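Local coordinates for protein EST1E (Clostridium proteoclasticum, PDB 2WTM) that hydrolyses ester bonds as a promiscuous feruloyl esterase of a rumen bacterium, releasing ferulic acid from its esters, at residues His196-Glu201 with Leu220-Gly225. Numbering follows the deposited sequence.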
ATOM      1  N   HIS A 196     -15.341 -20.346   7.812  1.00 13.71           N
ATOM      2  CA  HIS A 196     -15.231 -20.674   6.424  1.00 13.55           C
ATOM      3  C   HIS A 196     -16.047 -21.913   6.119  1.00 13.54           C
ATOM      4  O   HIS A 196     -16.013 -22.861   6.908  1.00 13.46           O
ATOM      5  CB  HIS A 196     -13.735 -20.955   6.105  1.00 12.82           C
ATOM      6  CG  HIS A 196     -13.311 -20.677   4.701  1.00 13.14           C
ATOM      7  ND1 HIS A 196     -12.230 -19.866   4.396  1.00 17.12           N
ATOM      8  CD2 HIS A 196     -13.794 -21.103   3.526  1.00 18.14           C
ATOM      9  CE1 HIS A 196     -12.082 -19.809   3.096  1.00 15.84           C
ATOM     10  NE2 HIS A 196     -13.030 -20.537   2.531  1.00 17.85           N
ATOM     11  N   GLY A 197     -16.807 -21.838   5.024  1.00 14.44           N
ATOM     12  CA  GLY A 197     -17.638 -22.961   4.498  1.00 14.79           C
ATOM     13  C   GLY A 197     -16.746 -23.939   3.772  1.00 15.70           C
ATOM     14  O   GLY A 197     -15.989 -23.532   2.894  1.00 16.65           O
ATOM     15  N   ASP A 198     -16.910 -25.223   4.046  1.00 15.87           N
ATOM     16  CA  ASP A 198     -16.029 -26.210   3.413  1.00 16.74           C
ATOM     17  C   ASP A 198     -16.385 -26.563   1.956  1.00 17.16           C
ATOM     18  O   ASP A 198     -15.659 -27.343   1.344  1.00 20.64           O
ATOM     19  CB  ASP A 198     -15.831 -27.453   4.298  1.00 17.07           C
ATOM     20  CG  ASP A 198     -17.072 -28.300   4.449  1.00 16.88           C
ATOM     21  OD1 ASP A 198     -18.018 -28.208   3.649  1.00 19.38           O
ATOM     22  OD2 ASP A 198     -17.050 -29.011   5.465  1.00 19.60           O
ATOM     23  N   GLN A 199     -17.438 -26.010   1.394  1.00 17.25           N
ATOM     24  CA  GLN A 199     -17.709 -26.084  -0.012  1.00 18.91           C
ATOM     25  C   GLN A 199     -17.610 -24.699  -0.679  1.00 18.99           C
ATOM     26  O   GLN A 199     -18.342 -24.390  -1.609  1.00 20.40           O
ATOM     27  CB  GLN A 199     -19.088 -26.706  -0.221  1.00 20.73           C
ATOM     28  CG  GLN A 199     -19.148 -28.169   0.205  1.00 23.52           C
ATOM     29  CD  GLN A 199     -18.397 -29.109  -0.753  1.00 28.35           C
ATOM     30  OE1 GLN A 199     -18.091 -28.728  -1.886  1.00 31.50           O
ATOM     31  NE2 GLN A 199     -18.127 -30.328  -0.317  1.00 26.78           N
ATOM     32  N   ASP A 200     -16.686 -23.861  -0.193  1.00 17.75           N
ATOM     33  CA  ASP A 200     -16.503 -22.522  -0.726  1.00 18.24           C
ATOM     34  C   ASP A 200     -15.905 -22.641  -2.118  1.00 17.90           C
ATOM     35  O   ASP A 200     -14.831 -23.168  -2.297  1.00 19.75           O
ATOM     36  CB  ASP A 200     -15.610 -21.693   0.225  1.00 16.64           C
ATOM     37  CG  ASP A 200     -15.522 -20.207  -0.128  1.00 16.81           C
ATOM     38  OD1 ASP A 200     -15.409 -19.837  -1.298  1.00 14.37           O
ATOM     39  OD2 ASP A 200     -15.562 -19.406   0.823  1.00 16.83           O
ATOM     40  N   GLU A 201     -16.660 -22.157  -3.085  1.00 19.35           N
ATOM     41  CA  GLU A 201     -16.335 -22.237  -4.495  1.00 20.56           C
ATOM     42  C   GLU A 201     -15.398 -21.128  -4.951  1.00 22.12           C
ATOM     43  O   GLU A 201     -15.038 -21.067  -6.129  1.00 23.42           O
ATOM     44  CB  GLU A 201     -17.673 -22.107  -5.290  1.00 22.68           C
ATOM     45  CG  GLU A 201     -18.472 -20.687  -5.260  1.00 24.17           C
ATOM     46  CD  GLU A 201     -19.296 -20.375  -3.984  1.00 24.43           C
ATOM     47  OE1 GLU A 201     -19.099 -21.005  -2.940  1.00 17.22           O
ATOM     48  OE2 GLU A 201     -20.113 -19.425  -4.035  1.00 29.99           O
ATOM     49  N   LEU A 220     -10.864 -21.723  14.452  1.00 17.08           N
ATOM     50  CA  LEU A 220     -11.484 -21.919  13.157  1.00 18.00           C
ATOM     51  C   LEU A 220     -12.849 -22.548  13.322  1.00 17.90           C
ATOM     52  O   LEU A 220     -12.956 -23.635  13.890  1.00 17.72           O
ATOM     53  CB  LEU A 220     -10.657 -22.821  12.267  1.00 18.09           C
ATOM     54  CG  LEU A 220     -11.270 -23.197  10.921  1.00 19.31           C
ATOM     55  CD1 LEU A 220     -11.484 -21.951  10.055  1.00 21.98           C
ATOM     56  CD2 LEU A 220     -10.446 -24.233  10.214  1.00 21.29           C
ATOM     57  N   VAL A 221     -13.864 -21.882  12.822  1.00 16.26           N
ATOM     58  CA  VAL A 221     -15.185 -22.461  12.710  1.00 17.15           C
ATOM     59  C   VAL A 221     -15.526 -22.825  11.285  1.00 16.51           C
ATOM     60  O   VAL A 221     -15.607 -22.001  10.424  1.00 14.92           O
ATOM     61  CB  VAL A 221     -16.265 -21.586  13.318  1.00 16.90           C
ATOM     62  CG1 VAL A 221     -17.621 -22.191  13.067  1.00 20.39           C
ATOM     63  CG2 VAL A 221     -16.048 -21.495  14.809  1.00 18.95           C
ATOM     64  N   THR A 222     -15.708 -24.134  11.017  1.00 16.68           N
ATOM     65  CA  THR A 222     -15.982 -24.632   9.720  1.00 18.14           C
ATOM     66  C   THR A 222     -17.480 -24.710   9.575  1.00 18.98           C
ATOM     67  O   THR A 222     -18.164 -25.168  10.516  1.00 20.47           O
ATOM     68  CB  THR A 222     -15.354 -26.025   9.521  1.00 19.71           C
ATOM     69  OG1 THR A 222     -13.941 -25.866   9.653  1.00 19.06           O
ATOM     70  CG2 THR A 222     -15.692 -26.599   8.150  1.00 19.47           C
ATOM     71  N   ILE A 223     -17.999 -24.212   8.458  1.00 17.71           N
ATOM     72  CA  ILE A 223     -19.442 -24.383   8.205  1.00 18.22           C
ATOM     73  C   ILE A 223     -19.599 -25.580   7.235  1.00 18.30           C
ATOM     74  O   ILE A 223     -19.332 -25.470   6.033  1.00 17.54           O
ATOM     75  CB  ILE A 223     -20.125 -23.121   7.649  1.00 17.97           C
ATOM     76  CG1 ILE A 223     -19.648 -21.827   8.356  1.00 17.72           C
ATOM     77  CG2 ILE A 223     -21.620 -23.250   7.709  1.00 17.35           C
ATOM     78  CD1 ILE A 223     -20.057 -21.721   9.813  1.00 19.60           C
ATOM     79  N   PRO A 224     -20.095 -26.714   7.743  1.00 18.63           N
ATOM     80  CA  PRO A 224     -20.123 -27.871   6.833  1.00 18.13           C
ATOM     81  C   PRO A 224     -21.060 -27.701   5.658  1.00 18.33           C
ATOM     82  O   PRO A 224     -22.215 -27.311   5.842  1.00 19.29           O
ATOM     83  CB  PRO A 224     -20.561 -29.022   7.748  1.00 18.40           C
ATOM     84  CG  PRO A 224     -20.338 -28.564   9.070  1.00 19.48           C
ATOM     85  CD  PRO A 224     -20.566 -27.062   9.074  1.00 18.56           C
ATOM     86  N   GLY A 225     -20.524 -27.969   4.459  1.00 18.41           N
ATOM     87  CA  GLY A 225     -21.283 -27.979   3.260  1.00 18.41           C
ATOM     88  C   GLY A 225     -21.599 -26.654   2.641  1.00 18.64           C
ATOM     89  O   GLY A 225     -22.184 -26.582   1.563  1.00 20.42           O
TER
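The carboxylate of Asp198 is the flat group that meets segment 220-225, and Gly225 N donates a hydrogen bond to Asp198 OD1, 2.6 Å away, from 36° above the carboxylate plane. Over this same face lie Pro224 CA, 3.6 Å from Asp198 OD2, and the Thr222 methyl, CG2, which touches both CB and OD2 of Asp198. With chi1 at 69°, Asp198 CG sits between its own backbone N and carbonyl carbon, which turns the short acid toward Gly225. Proline follows Ile223, and its lack of an N-H costs no bond in this pairing; Gly225, at phi 79°, adopts a backbone shape that glycine takes easily. Its carbonyl O is covered by Gln199, whose CB approaches to 3.6 Å.

Strands 192-197 and 218-223 run parallel as the last two strands at one edge of the alpha/beta-hydrolase sheet, linked by helix 205-214 in a beta-alpha-beta crossover. His196 straddles Thr222, its N giving to Val221 O (3.1 Å) and its O taking Ile223 N (2.9 Å). Asp198 N continues the pattern, bonding to Ile223 O from above the carbonyl plane. Gly197, without a side chain, lets its CA come within 4.0 Å of Ile223 CB, whose branched chain packs on helix 234-249. On the other face of the sheet, the His196 ring leaves the neighbouring strand, its ND1 hydrogen-bonded to Ser208 OG and its NE2 to Val203 O, so both ring nitrogens are satisfied. The type I turn from Gly197 ends at Asp200, whose OD2 hydrogen-bonds His228 ND1, consistent with a Ser-His-Asp triad that Ser108 would complete.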